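Local structure of conserved hypothetical protein (Pseudomonas aeruginosa PAO1, 1TE5) at residues C2-G6 with F105-G109; E72-G76 with I174-L180; Y190-R194 with W246-E250; R193-F197 with D218-T222. The protein is a predicted class-II glutamine amidotransferase of the Ntn-hydrolase clan, probably releasing ammonia from glutamine for transfer to an acceptor that remains unidentified. All blocks are in the same frame, centred on the assembly; numbering follows the deposited sequence.

Interaction 1: C2-G6 with F105-G109; sequences CELLG and FAHNG
L4 and N108 meet where two beta-sheets face each other, the branch point L4 CG lying 3.7 Å from N108 CB. The leucine then spreads its two methyls along the opposing strand. CD1 stays by the same asparagine methylene, while CD2 reaches back along the chain to A106, ending 3.8 Å from A106 CB. With L4 CG anti to its own carbonyl carbon (chi1 -71°) and the chain running on extended, the isobutyl group projects into the packing between the sheets. The amide end of N108 lies by E3 instead, ND2 3.0 Å from E3 OE1. These side chains meet at about a right angle, and their flat ends are turned almost perpendicular, the carboxylate and amide planes 77° apart.

Further out, backbone bonds hold the participants in place: E3 pairs with I78, A106 with L173, and N108 with N171. H107, facing the other way, is tied through ND1 to S129 and through NE2 to the carbonyl of V169. In class-II amidotransferases the nucleophile is an N-terminal cysteine and an Asn-Gly pair contributes to the oxyanion hole. C2 begins the modelled chain and N108-G109 ends the facing strand, without contact between them, which is consistent with such a site. Strands 4-6 and 105-108 run roughly antiparallel, 145° between their directions, their axes approaching to 8.1 Å; H77 and I75 of strand 73-80 pack beside the contact, and F105 turns its ring to F133 of helix 128-143.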
loop_
_atom_site.group_PDB
_atom_site.type_symbol
_atom_site.label_atom_id
_atom_site.label_comp_id
_atom_site.label_asym_id
_atom_site.label_seq_id
_atom_site.Cartn_x
_atom_site.Cartn_y
_atom_site.Cartn_z
ATOM N N CYS A 2 21.254 1.903 -11.427
ATOM C CA CYS A 2 20.653 1.118 -10.303
ATOM C C CYS A 2 19.423 1.838 -9.738
ATOM O O CYS A 2 19.369 2.137 -8.542
ATOM C CB CYS A 2 21.667 0.929 -9.193
ATOM S SG CYS A 2 23.315 1.633 -9.509
ATOM N N GLU A 3 18.463 2.147 -10.607
ATOM C CA GLU A 3 17.245 2.836 -10.193
ATOM C C GLU A 3 16.023 1.918 -10.232
ATOM O O GLU A 3 15.441 1.627 -9.192
ATOM C CB GLU A 3 17.040 4.108 -11.024
ATOM C CG GLU A 3 18.154 5.152 -10.804
ATOM C CD GLU A 3 17.911 6.475 -11.521
ATOM O OE1 GLU A 3 17.039 7.256 -11.056
ATOM O OE2 GLU A 3 18.608 6.736 -12.534
ATOM N N LEU A 4 15.621 1.480 -11.422
ATOM C CA LEU A 4 14.483 0.568 -11.553
ATOM C C LEU A 4 14.952 -0.836 -11.191
ATOM O O LEU A 4 16.079 -1.221 -11.499
ATOM C CB LEU A 4 13.936 0.568 -12.983
ATOM C CG LEU A 4 13.176 1.795 -13.496
ATOM C CD1 LEU A 4 12.727 1.542 -14.927
ATOM C CD2 LEU A 4 11.977 2.092 -12.609
ATOM N N LEU A 5 14.087 -1.606 -10.544
ATOM C CA LEU A 5 14.433 -2.961 -10.137
ATOM C C LEU A 5 13.208 -3.869 -10.074
ATOM O O LEU A 5 12.321 -3.669 -9.247
ATOM C CB LEU A 5 15.137 -2.922 -8.774
ATOM C CG LEU A 5 15.544 -4.224 -8.089
ATOM C CD1 LEU A 5 16.380 -5.109 -9.009
ATOM C CD2 LEU A 5 16.322 -3.869 -6.837
ATOM N N GLY A 6 13.173 -4.871 -10.942
ATOM C CA GLY A 6 12.061 -5.793 -10.954
ATOM C C GLY A 6 12.495 -7.242 -10.888
ATOM O O GLY A 6 13.683 -7.568 -10.966
ATOM N N PHE A 105 3.298 0.402 -10.903
ATOM C CA PHE A 105 4.028 1.147 -11.921
ATOM C C PHE A 105 5.268 1.875 -11.386
ATOM O O PHE A 105 5.231 2.524 -10.340
ATOM C CB PHE A 105 3.055 2.150 -12.542
ATOM C CG PHE A 105 3.645 3.036 -13.609
ATOM C CD1 PHE A 105 3.592 2.672 -14.945
ATOM C CD2 PHE A 105 4.168 4.286 -13.284
ATOM C CE1 PHE A 105 4.041 3.541 -15.942
ATOM C CE2 PHE A 105 4.621 5.159 -14.277
ATOM C CZ PHE A 105 4.554 4.783 -15.605
ATOM N N ALA A 106 6.372 1.760 -12.111
ATOM C CA ALA A 106 7.604 2.434 -11.741
ATOM C C ALA A 106 8.187 3.028 -13.017
ATOM O O ALA A 106 8.310 2.339 -14.030
ATOM C CB ALA A 106 8.574 1.460 -11.104
ATOM N N HIS A 107 8.518 4.316 -12.968
ATOM C CA HIS A 107 9.063 5.018 -14.123
ATOM C C HIS A 107 10.361 5.775 -13.819
ATOM O O HIS A 107 10.482 6.464 -12.802
ATOM C CB HIS A 107 7.990 5.983 -14.618
ATOM C CG HIS A 107 8.534 7.059 -15.513
ATOM N ND1 HIS A 107 8.183 8.387 -15.393
ATOM C CD2 HIS A 107 9.412 6.997 -16.543
ATOM C CE1 HIS A 107 8.813 9.094 -16.313
ATOM N NE2 HIS A 107 9.568 8.274 -17.023
ATOM N N ASN A 108 11.337 5.605 -14.699
ATOM C CA ASN A 108 12.619 6.277 -14.578
ATOM C C ASN A 108 12.778 7.148 -15.811
ATOM O O ASN A 108 12.664 6.663 -16.935
ATOM C CB ASN A 108 13.758 5.263 -14.521
ATOM C CG ASN A 108 15.123 5.922 -14.566
ATOM O OD1 ASN A 108 15.895 5.732 -15.508
ATOM N ND2 ASN A 108 15.421 6.722 -13.545
ATOM N N GLY A 109 13.000 8.439 -15.603
ATOM C CA GLY A 109 13.161 9.339 -16.729
ATOM C C GLY A 109 12.352 10.604 -16.541
ATOM O O GLY A 109 11.673 10.764 -15.527
#

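Interaction 2: E72-G76 with I174-L180; sequences ETVIG and ISDGDWL
T73 lays its methyl against S175, CG2 coming to 3.2 Å from S175 OG, a close approach between a methyl and a hydroxyl oxygen. The other branch of the same threonine, OG1, turns to the hairpin beyond. It lies 3.3 Å from G177 O, a possible hydrogen bond that is not settled, because a water also lies 3.0 Å from T73 OG1. That water donates to D178 O, and so links strand 73-76 to the turn.

The hydroxyl of S175 is doubly engaged: it accepts from G177 N in an ST turn and donates to W179 O over 2.8 Å. With OG anti to the backbone N of S175 (chi1 174°), it points into the bend it closes. A second internal brace comes from D176, whose OD1 accepts from D178 N at 2.7 Å as an Asx turn and also lies over one face of the W179 ring.

Deeper between the sheets the contact becomes purely apolar. I75 CD1 touches L180 CD1 at 3.6 Å and S175 CB at 3.7 Å, so a single methyl spans both arms of the hairpin. T104 and A106 on strand 101-108 add to the packing round I75, and D178 is anchored outward by a salt bridge to R101. Hydrophobic side chains interleaved between two stacked antiparallel sheets, one of them bringing a tight polar hairpin to the interface, belong to the alpha-beta-beta-alpha sandwich of the Ntn hydrolases.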
loop_
_atom_site.group_PDB
_atom_site.type_symbol
_atom_site.label_atom_id
_atom_site.label_comp_id
_atom_site.label_asym_id
_atom_site.label_seq_id
_atom_site.Cartn_x
_atom_site.Cartn_y
_atom_site.Cartn_z
ATOM N N GLU A 72 6.768 -13.630 -6.390
ATOM C CA GLU A 72 7.029 -13.938 -7.793
ATOM C C GLU A 72 7.152 -12.668 -8.611
ATOM O O GLU A 72 7.713 -12.692 -9.700
ATOM C CB GLU A 72 5.905 -14.792 -8.376
ATOM C CG GLU A 72 5.706 -16.117 -7.671
ATOM C CD GLU A 72 4.720 -17.027 -8.391
ATOM O OE1 GLU A 72 5.028 -18.219 -8.547
ATOM O OE2 GLU A 72 3.641 -16.559 -8.799
ATOM N N THR A 73 6.648 -11.557 -8.077
ATOM C CA THR A 73 6.678 -10.275 -8.778
ATOM C C THR A 73 7.090 -9.118 -7.867
ATOM O O THR A 73 6.412 -8.800 -6.884
ATOM C CB THR A 73 5.298 -9.942 -9.404
ATOM O OG1 THR A 73 4.821 -11.079 -10.135
ATOM C CG2 THR A 73 5.402 -8.747 -10.343
ATOM N N VAL A 74 8.183 -8.463 -8.237
ATOM C CA VAL A 74 8.709 -7.343 -7.477
ATOM C C VAL A 74 9.001 -6.173 -8.395
ATOM O O VAL A 74 9.605 -6.348 -9.442
ATOM C CB VAL A 74 10.021 -7.738 -6.776
ATOM C CG1 VAL A 74 10.631 -6.527 -6.064
ATOM C CG2 VAL A 74 9.776 -8.878 -5.805
ATOM N N ILE A 75 8.504 -5.000 -8.029
ATOM C CA ILE A 75 8.743 -3.779 -8.786
ATOM C C ILE A 75 9.228 -2.741 -7.782
ATOM O O ILE A 75 8.592 -2.522 -6.751
ATOM C CB ILE A 75 7.467 -3.234 -9.500
ATOM C CG1 ILE A 75 7.156 -4.047 -10.754
ATOM C CG2 ILE A 75 7.664 -1.781 -9.910
ATOM C CD1 ILE A 75 6.082 -3.429 -11.610
ATOM N N GLY A 76 10.337 -2.087 -8.100
ATOM C CA GLY A 76 10.872 -1.083 -7.204
ATOM C C GLY A 76 11.612 0.016 -7.934
ATOM O O GLY A 76 11.957 -0.122 -9.119
ATOM N N ILE A 174 5.664 -2.283 -15.304
ATOM C CA ILE A 174 4.243 -2.360 -14.976
ATOM C C ILE A 174 3.881 -3.816 -14.703
ATOM O O ILE A 174 4.428 -4.722 -15.325
ATOM C CB ILE A 174 3.385 -1.804 -16.127
ATOM C CG1 ILE A 174 3.853 -0.390 -16.474
ATOM C CG2 ILE A 174 1.922 -1.795 -15.720
ATOM C CD1 ILE A 174 3.325 0.133 -17.772
ATOM N N SER A 175 2.937 -4.033 -13.797
ATOM C CA SER A 175 2.565 -5.380 -13.478
ATOM C C SER A 175 1.188 -5.414 -12.868
ATOM O O SER A 175 0.735 -4.406 -12.320
ATOM C CB SER A 175 3.572 -5.974 -12.493
ATOM O OG SER A 175 3.188 -7.253 -12.027
ATOM N N ASP A 176 0.467 -6.492 -13.104
ATOM C CA ASP A 176 -0.822 -6.658 -12.448
ATOM C C ASP A 176 -0.722 -7.794 -11.406
ATOM O O ASP A 176 -1.733 -8.291 -10.898
ATOM C CB ASP A 176 -1.852 -7.049 -13.517
ATOM C CG ASP A 176 -1.840 -8.512 -13.953
ATOM O OD1 ASP A 176 -0.800 -9.191 -13.818
ATOM O OD2 ASP A 176 -2.886 -8.985 -14.454
ATOM N N GLY A 177 0.515 -8.207 -11.127
ATOM C CA GLY A 177 0.761 -9.266 -10.169
ATOM C C GLY A 177 1.064 -10.587 -10.842
ATOM O O GLY A 177 1.561 -11.508 -10.196
ATOM N N ASP A 178 0.672 -10.710 -12.110
ATOM C CA ASP A 178 0.916 -11.921 -12.898
ATOM C C ASP A 178 2.184 -11.690 -13.717
ATOM O O ASP A 178 3.245 -12.252 -13.443
ATOM C CB ASP A 178 -0.242 -12.202 -13.887
ATOM C CG ASP A 178 -1.494 -12.756 -13.219
ATOM O OD1 ASP A 178 -2.594 -12.563 -13.794
ATOM O OD2 ASP A 178 -1.383 -13.400 -12.158
ATOM N N TRP A 179 2.009 -10.921 -14.782
ATOM C CA TRP A 179 3.078 -10.582 -15.689
ATOM C C TRP A 179 3.756 -9.292 -15.268
ATOM O O TRP A 179 3.200 -8.495 -14.511
ATOM C CB TRP A 179 2.519 -10.427 -17.105
ATOM C CG TRP A 179 1.228 -9.662 -17.146
ATOM C CD1 TRP A 179 -0.035 -10.185 -17.155
ATOM C CD2 TRP A 179 1.073 -8.234 -17.119
ATOM N NE1 TRP A 179 -0.964 -9.169 -17.129
ATOM C CE2 TRP A 179 -0.309 -7.964 -17.106
ATOM C CE3 TRP A 179 1.970 -7.160 -17.092
ATOM C CZ2 TRP A 179 -0.815 -6.669 -17.070
ATOM C CZ3 TRP A 179 1.465 -5.874 -17.053
ATOM C CH2 TRP A 179 0.086 -5.639 -17.040
ATOM N N LEU A 180 4.932 -9.062 -15.825
ATOM C CA LEU A 180 5.692 -7.869 -15.531
ATOM C C LEU A 180 6.105 -7.278 -16.856
ATOM O O LEU A 180 6.955 -7.828 -17.544
ATOM C CB LEU A 180 6.921 -8.232 -14.688
ATOM C CG LEU A 180 7.952 -7.170 -14.302
ATOM C CD1 LEU A 180 7.297 -5.849 -14.009
ATOM C CD2 LEU A 180 8.705 -7.662 -13.089
HETATM O O HOH W 1 6.045 -11.723 -12.824
#

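Interaction 3: Y190-R194 with W246-E250; sequences YITRR and WWGGE
Y190 CG sits in the crowded position between backbone N and carbonyl carbon (chi1 63°), while W246 CG stands anti to its carbonyl carbon; together these rotations bring the two rings into a T-shaped pair. The benzo edge of the indole is directed at the tyrosine face, with W246 CZ2 3.6 Å from Y190 CD1. The ring centroids are 5.0 Å apart and the planes meet at 70°. T192 lies beside the same indole, its OG1 3.9 Å from W246 CH2 while hydrogen-bonding to T222, and its methyl CG2 rests 3.7 Å from G249 O.

Strand 188-194 belongs to one sheet of the Ntn sandwich and strand 243-247 to the other, and here the type I' turn from W247 to E250, with glycines at both positive-phi positions, links strands 243-247 and 250-253 in the second sheet's last hairpin. S8 OG accepts from G249 N.

Nearer the surface R194 reaches out, extended from CG to NE, to meet E250, bent at chi2. The grip is end-on and two-pronged: R194 NH1 donates to E250 OE1 at 3.0 Å, and R194 NH2 to E250 OE2 at 2.9 Å. Both bonds are nearly straight, close to the guanidinium plane, and arrive on the syn side of the carboxylate, tilted somewhat out of its plane, which is turned 32° from that of the guanidinium.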
loop_
_atom_site.group_PDB
_atom_site.type_symbol
_atom_site.label_atom_id
_atom_site.label_comp_id
_atom_site.label_asym_id
_atom_site.label_seq_id
_atom_site.Cartn_x
_atom_site.Cartn_y
_atom_site.Cartn_z
ATOM N N TYR A 190 18.470 -7.119 -18.031
ATOM C CA TYR A 190 17.915 -8.247 -17.293
ATOM C C TYR A 190 18.805 -9.480 -17.332
ATOM O O TYR A 190 19.763 -9.545 -18.098
ATOM C CB TYR A 190 16.518 -8.600 -17.829
ATOM C CG TYR A 190 16.487 -9.062 -19.277
ATOM C CD1 TYR A 190 16.693 -10.407 -19.607
ATOM C CD2 TYR A 190 16.233 -8.159 -20.314
ATOM C CE1 TYR A 190 16.647 -10.842 -20.936
ATOM C CE2 TYR A 190 16.182 -8.588 -21.648
ATOM C CZ TYR A 190 16.389 -9.930 -21.948
ATOM O OH TYR A 190 16.328 -10.352 -23.262
ATOM N N ILE A 191 18.505 -10.436 -16.464
ATOM C CA ILE A 191 19.234 -11.693 -16.425
ATOM C C ILE A 191 18.350 -12.797 -15.854
ATOM O O ILE A 191 17.817 -12.668 -14.749
ATOM C CB ILE A 191 20.561 -11.600 -15.629
ATOM C CG1 ILE A 191 21.319 -12.928 -15.738
ATOM C CG2 ILE A 191 20.298 -11.268 -14.160
ATOM C CD1 ILE A 191 22.701 -12.891 -15.154
ATOM N N THR A 192 18.185 -13.868 -16.621
ATOM C CA THR A 192 17.365 -14.988 -16.195
ATOM C C THR A 192 18.264 -16.055 -15.613
ATOM O O THR A 192 19.284 -16.399 -16.205
ATOM C CB THR A 192 16.602 -15.602 -17.370
ATOM O OG1 THR A 192 15.948 -14.570 -18.115
ATOM C CG2 THR A 192 15.564 -16.595 -16.870
ATOM N N ARG A 193 17.881 -16.590 -14.463
ATOM C CA ARG A 193 18.656 -17.626 -13.806
ATOM C C ARG A 193 17.803 -18.879 -13.733
ATOM O O ARG A 193 16.686 -18.842 -13.231
ATOM C CB ARG A 193 19.065 -17.154 -12.408
ATOM C CG ARG A 193 19.996 -15.938 -12.434
ATOM C CD ARG A 193 20.022 -15.188 -11.111
ATOM N NE ARG A 193 20.521 -16.000 -10.003
ATOM C CZ ARG A 193 19.832 -16.257 -8.893
ATOM N NH1 ARG A 193 20.371 -17.001 -7.932
ATOM N NH2 ARG A 193 18.598 -15.786 -8.742
ATOM N N ARG A 194 18.310 -19.978 -14.282
ATOM C CA ARG A 194 17.581 -21.241 -14.284
ATOM C C ARG A 194 18.176 -22.265 -13.341
ATOM O O ARG A 194 19.385 -22.446 -13.307
ATOM C CB ARG A 194 17.553 -21.806 -15.698
ATOM C CG ARG A 194 16.820 -20.909 -16.644
ATOM C CD ARG A 194 17.154 -21.169 -18.089
ATOM N NE ARG A 194 16.503 -20.167 -18.925
ATOM C CZ ARG A 194 15.189 -20.088 -19.097
ATOM N NH1 ARG A 194 14.675 -19.138 -19.864
ATOM N NH2 ARG A 194 14.390 -20.980 -18.522
ATOM N N TRP A 246 7.088 -10.366 -19.225
ATOM C CA TRP A 246 7.538 -11.467 -18.403
ATOM C C TRP A 246 6.361 -12.059 -17.668
ATOM O O TRP A 246 5.322 -11.421 -17.515
ATOM C CB TRP A 246 8.555 -10.972 -17.374
ATOM C CG TRP A 246 9.775 -10.420 -17.980
ATOM C CD1 TRP A 246 10.021 -9.114 -18.291
ATOM C CD2 TRP A 246 10.926 -11.156 -18.385
ATOM N NE1 TRP A 246 11.258 -8.994 -18.868
ATOM C CE2 TRP A 246 11.839 -10.234 -18.937
ATOM C CE3 TRP A 246 11.279 -12.513 -18.337
ATOM C CZ2 TRP A 246 13.093 -10.624 -19.440
ATOM C CZ3 TRP A 246 12.526 -12.902 -18.836
ATOM C CH2 TRP A 246 13.417 -11.957 -19.380
ATOM N N TRP A 247 6.537 -13.296 -17.234
ATOM C CA TRP A 247 5.538 -14.025 -16.476
ATOM C C TRP A 247 6.216 -15.342 -16.157
ATOM O O TRP A 247 6.649 -16.057 -17.070
ATOM C CB TRP A 247 4.259 -14.242 -17.299
ATOM C CG TRP A 247 3.079 -14.676 -16.474
ATOM C CD1 TRP A 247 3.093 -15.071 -15.165
ATOM C CD2 TRP A 247 1.711 -14.740 -16.892
ATOM N NE1 TRP A 247 1.822 -15.372 -14.742
ATOM C CE2 TRP A 247 0.955 -15.182 -15.785
ATOM C CE3 TRP A 247 1.052 -14.471 -18.098
ATOM C CZ2 TRP A 247 -0.430 -15.353 -15.845
ATOM C CZ3 TRP A 247 -0.324 -14.638 -18.155
ATOM C CH2 TRP A 247 -1.049 -15.079 -17.036
ATOM N N GLY A 248 6.327 -15.652 -14.869
ATOM C CA GLY A 248 6.981 -16.877 -14.454
ATOM C C GLY A 248 8.471 -16.899 -14.782
ATOM O O GLY A 248 9.072 -17.967 -14.894
ATOM N N GLY A 249 9.071 -15.718 -14.900
ATOM C CA GLY A 249 10.484 -15.618 -15.216
ATOM C C GLY A 249 10.785 -15.888 -16.677
ATOM O O GLY A 249 11.935 -15.826 -17.101
ATOM N N GLU A 250 9.756 -16.217 -17.447
ATOM C CA GLU A 250 9.933 -16.508 -18.859
ATOM C C GLU A 250 9.444 -15.375 -19.725
ATOM O O GLU A 250 8.544 -14.631 -19.341
ATOM C CB GLU A 250 9.175 -17.784 -19.245
ATOM C CG GLU A 250 9.715 -19.073 -18.622
ATOM C CD GLU A 250 11.075 -19.496 -19.168
ATOM O OE1 GLU A 250 11.670 -18.758 -19.985
ATOM O OE2 GLU A 250 11.548 -20.583 -18.779
#

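Interaction 4: R193-F197 with D218-T222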
loop_
_atom_site.group_PDB
_atom_site.type_symbol
_atom_site.label_atom_id
_atom_site.label_comp_id
_atom_site.label_asym_id
_atom_site.label_seq_id
_atom_site.Cartn_x
_atom_site.Cartn_y
_atom_site.Cartn_z
ATOM N N ARG A 193 17.881 -16.590 -14.463
ATOM C CA ARG A 193 18.656 -17.626 -13.806
ATOM C C ARG A 193 17.803 -18.879 -13.733
ATOM O O ARG A 193 16.686 -18.842 -13.231
ATOM C CB ARG A 193 19.065 -17.154 -12.408
ATOM C CG ARG A 193 19.996 -15.938 -12.434
ATOM C CD ARG A 193 20.022 -15.188 -11.111
ATOM N NE ARG A 193 20.521 -16.000 -10.003
ATOM C CZ ARG A 193 19.832 -16.257 -8.893
ATOM N NH1 ARG A 193 20.371 -17.001 -7.932
ATOM N NH2 ARG A 193 18.598 -15.786 -8.742
ATOM N N ARG A 194 18.310 -19.978 -14.282
ATOM C CA ARG A 194 17.581 -21.241 -14.284
ATOM C C ARG A 194 18.176 -22.265 -13.341
ATOM O O ARG A 194 19.385 -22.446 -13.307
ATOM C CB ARG A 194 17.553 -21.806 -15.698
ATOM C CG ARG A 194 16.820 -20.909 -16.644
ATOM C CD ARG A 194 17.154 -21.169 -18.089
ATOM N NE ARG A 194 16.503 -20.167 -18.925
ATOM C CZ ARG A 194 15.189 -20.088 -19.097
ATOM N NH1 ARG A 194 14.675 -19.138 -19.864
ATOM N NH2 ARG A 194 14.390 -20.980 -18.522
ATOM N N ALA A 195 17.322 -22.942 -12.585
ATOM C CA ALA A 195 17.775 -23.958 -11.644
ATOM C C ALA A 195 18.561 -25.033 -12.385
ATOM O O ALA A 195 18.206 -25.419 -13.502
ATOM C CB ALA A 195 16.595 -24.573 -10.917
ATOM N N PRO A 196 19.654 -25.524 -11.779
ATOM C CA PRO A 196 20.147 -25.110 -10.463
ATOM C C PRO A 196 20.999 -23.839 -10.512
ATOM O O PRO A 196 21.731 -23.592 -11.480
ATOM C CB PRO A 196 20.987 -26.304 -10.042
ATOM C CG PRO A 196 21.647 -26.675 -11.334
ATOM C CD PRO A 196 20.505 -26.590 -12.341
ATOM N N PHE A 197 20.872 -23.031 -9.467
ATOM C CA PHE A 197 21.642 -21.806 -9.343
ATOM C C PHE A 197 21.961 -21.568 -7.867
ATOM O O PHE A 197 21.233 -22.027 -6.988
ATOM C CB PHE A 197 20.908 -20.612 -9.979
ATOM C CG PHE A 197 19.493 -20.423 -9.504
ATOM C CD1 PHE A 197 19.220 -20.013 -8.204
ATOM C CD2 PHE A 197 18.431 -20.616 -10.373
ATOM C CE1 PHE A 197 17.917 -19.796 -7.781
ATOM C CE2 PHE A 197 17.118 -20.399 -9.957
ATOM C CZ PHE A 197 16.864 -19.990 -8.659
ATOM N N ASP A 218 13.119 -26.763 -10.869
ATOM C CA ASP A 218 12.496 -26.107 -12.015
ATOM C C ASP A 218 12.361 -24.601 -11.845
ATOM O O ASP A 218 11.585 -23.970 -12.551
ATOM C CB ASP A 218 11.113 -26.706 -12.291
ATOM C CG ASP A 218 11.128 -28.217 -12.324
ATOM O OD1 ASP A 218 10.525 -28.835 -11.421
ATOM O OD2 ASP A 218 11.749 -28.779 -13.250
ATOM N N ASP A 219 13.121 -24.025 -10.920
ATOM C CA ASP A 219 13.069 -22.587 -10.692
ATOM C C ASP A 219 13.590 -21.750 -11.862
ATOM O O ASP A 219 14.558 -22.108 -12.538
ATOM C CB ASP A 219 13.871 -22.212 -9.449
ATOM C CG ASP A 219 13.175 -22.582 -8.164
ATOM O OD1 ASP A 219 13.541 -22.000 -7.121
ATOM O OD2 ASP A 219 12.266 -23.437 -8.180
ATOM N N VAL A 220 12.934 -20.624 -12.088
ATOM C CA VAL A 220 13.339 -19.679 -13.116
ATOM C C VAL A 220 13.040 -18.312 -12.504
ATOM O O VAL A 220 11.900 -18.030 -12.125
ATOM C CB VAL A 220 12.550 -19.842 -14.459
ATOM C CG1 VAL A 220 13.005 -18.785 -15.478
ATOM C CG2 VAL A 220 12.741 -21.229 -15.034
ATOM N N VAL A 221 14.084 -17.511 -12.315
ATOM C CA VAL A 221 13.922 -16.179 -11.747
ATOM C C VAL A 221 14.687 -15.152 -12.565
ATOM O O VAL A 221 15.877 -15.313 -12.832
ATOM C CB VAL A 221 14.290 -16.133 -10.223
ATOM C CG1 VAL A 221 14.813 -17.471 -9.742
ATOM C CG2 VAL A 221 15.279 -15.026 -9.926
ATOM N N THR A 222 13.971 -14.109 -12.973
ATOM C CA THR A 222 14.529 -13.034 -13.775
ATOM C C THR A 222 14.574 -11.724 -13.025
ATOM O O THR A 222 13.606 -11.328 -12.382
ATOM C CB THR A 222 13.713 -12.825 -15.045
ATOM O OG1 THR A 222 13.865 -13.970 -15.883
ATOM C CG2 THR A 222 14.171 -11.572 -15.801
#
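D219 O accepts from A195 N over 2.9 Å in a nearly straight bond (168°), and R194 CA adds a weaker C-H contact to the same oxygen. This is where an antiparallel strand pair of the larger Ntn sheet ends. Further in, R193 and V221 form a hydrogen-bonded pair: R193 N donates to V221 O at 2.9 Å, and V221 N returns a bond to R193 O at 3.1 Å. The next pair, R194 with V220, is non-hydrogen-bonded.

Side chains alternate accordingly. On the face of R194 and V220, the valine's CG1 lies over one face of the guanidinium, 4.0 Å from R194 NH2; the charge itself is answered by E250. On the face of R193 and V221, the two side chains run alongside each other, and R193 bends at chi3 (62°) so that NH2 approaches V221 CG2 at the guanidinium's edge. The same guanidinium makes a cation-pi contact with F197.

Past A195, the peptide bond before P196 is cis, and the chain curves so that F197 comes back over the neighbouring strand, its backbone N hydrogen-bonded to the E214 carboxylate. D219 is held by T216 and T215 through its carboxylate, and its CB meets the phenyl ring, 3.8 Å from F197 CE2. Beside it, F197 CZ lies 3.4 Å from V221 CG1, the methyl meeting the ring obliquely.

Interactions 1, 2 and 3 join two stacked antiparallel sheets, whereas interaction 4 lies within one of them, pairing strands 188-194 and 220-225. Along the chain the segments of interactions 1 and 2 alternate, interlocking the two sheets; interactions 3 and 4 follow, sharing R193 and R194. Neighbours lie close: centres are 12 Å apart between 1 and 2 and between 2 and 3, and 8 Å between 3 and 4, while 1 and 4 are 23 Å apart. Probable backbone hydrogen bonds, L5 to G76 and L180 to W246, connect successive contacts. The packing thus runs continuously from interaction 1, centred 5 Å from the chain's centre, to the partly buried strand ends of interaction 4, 20 Å from it.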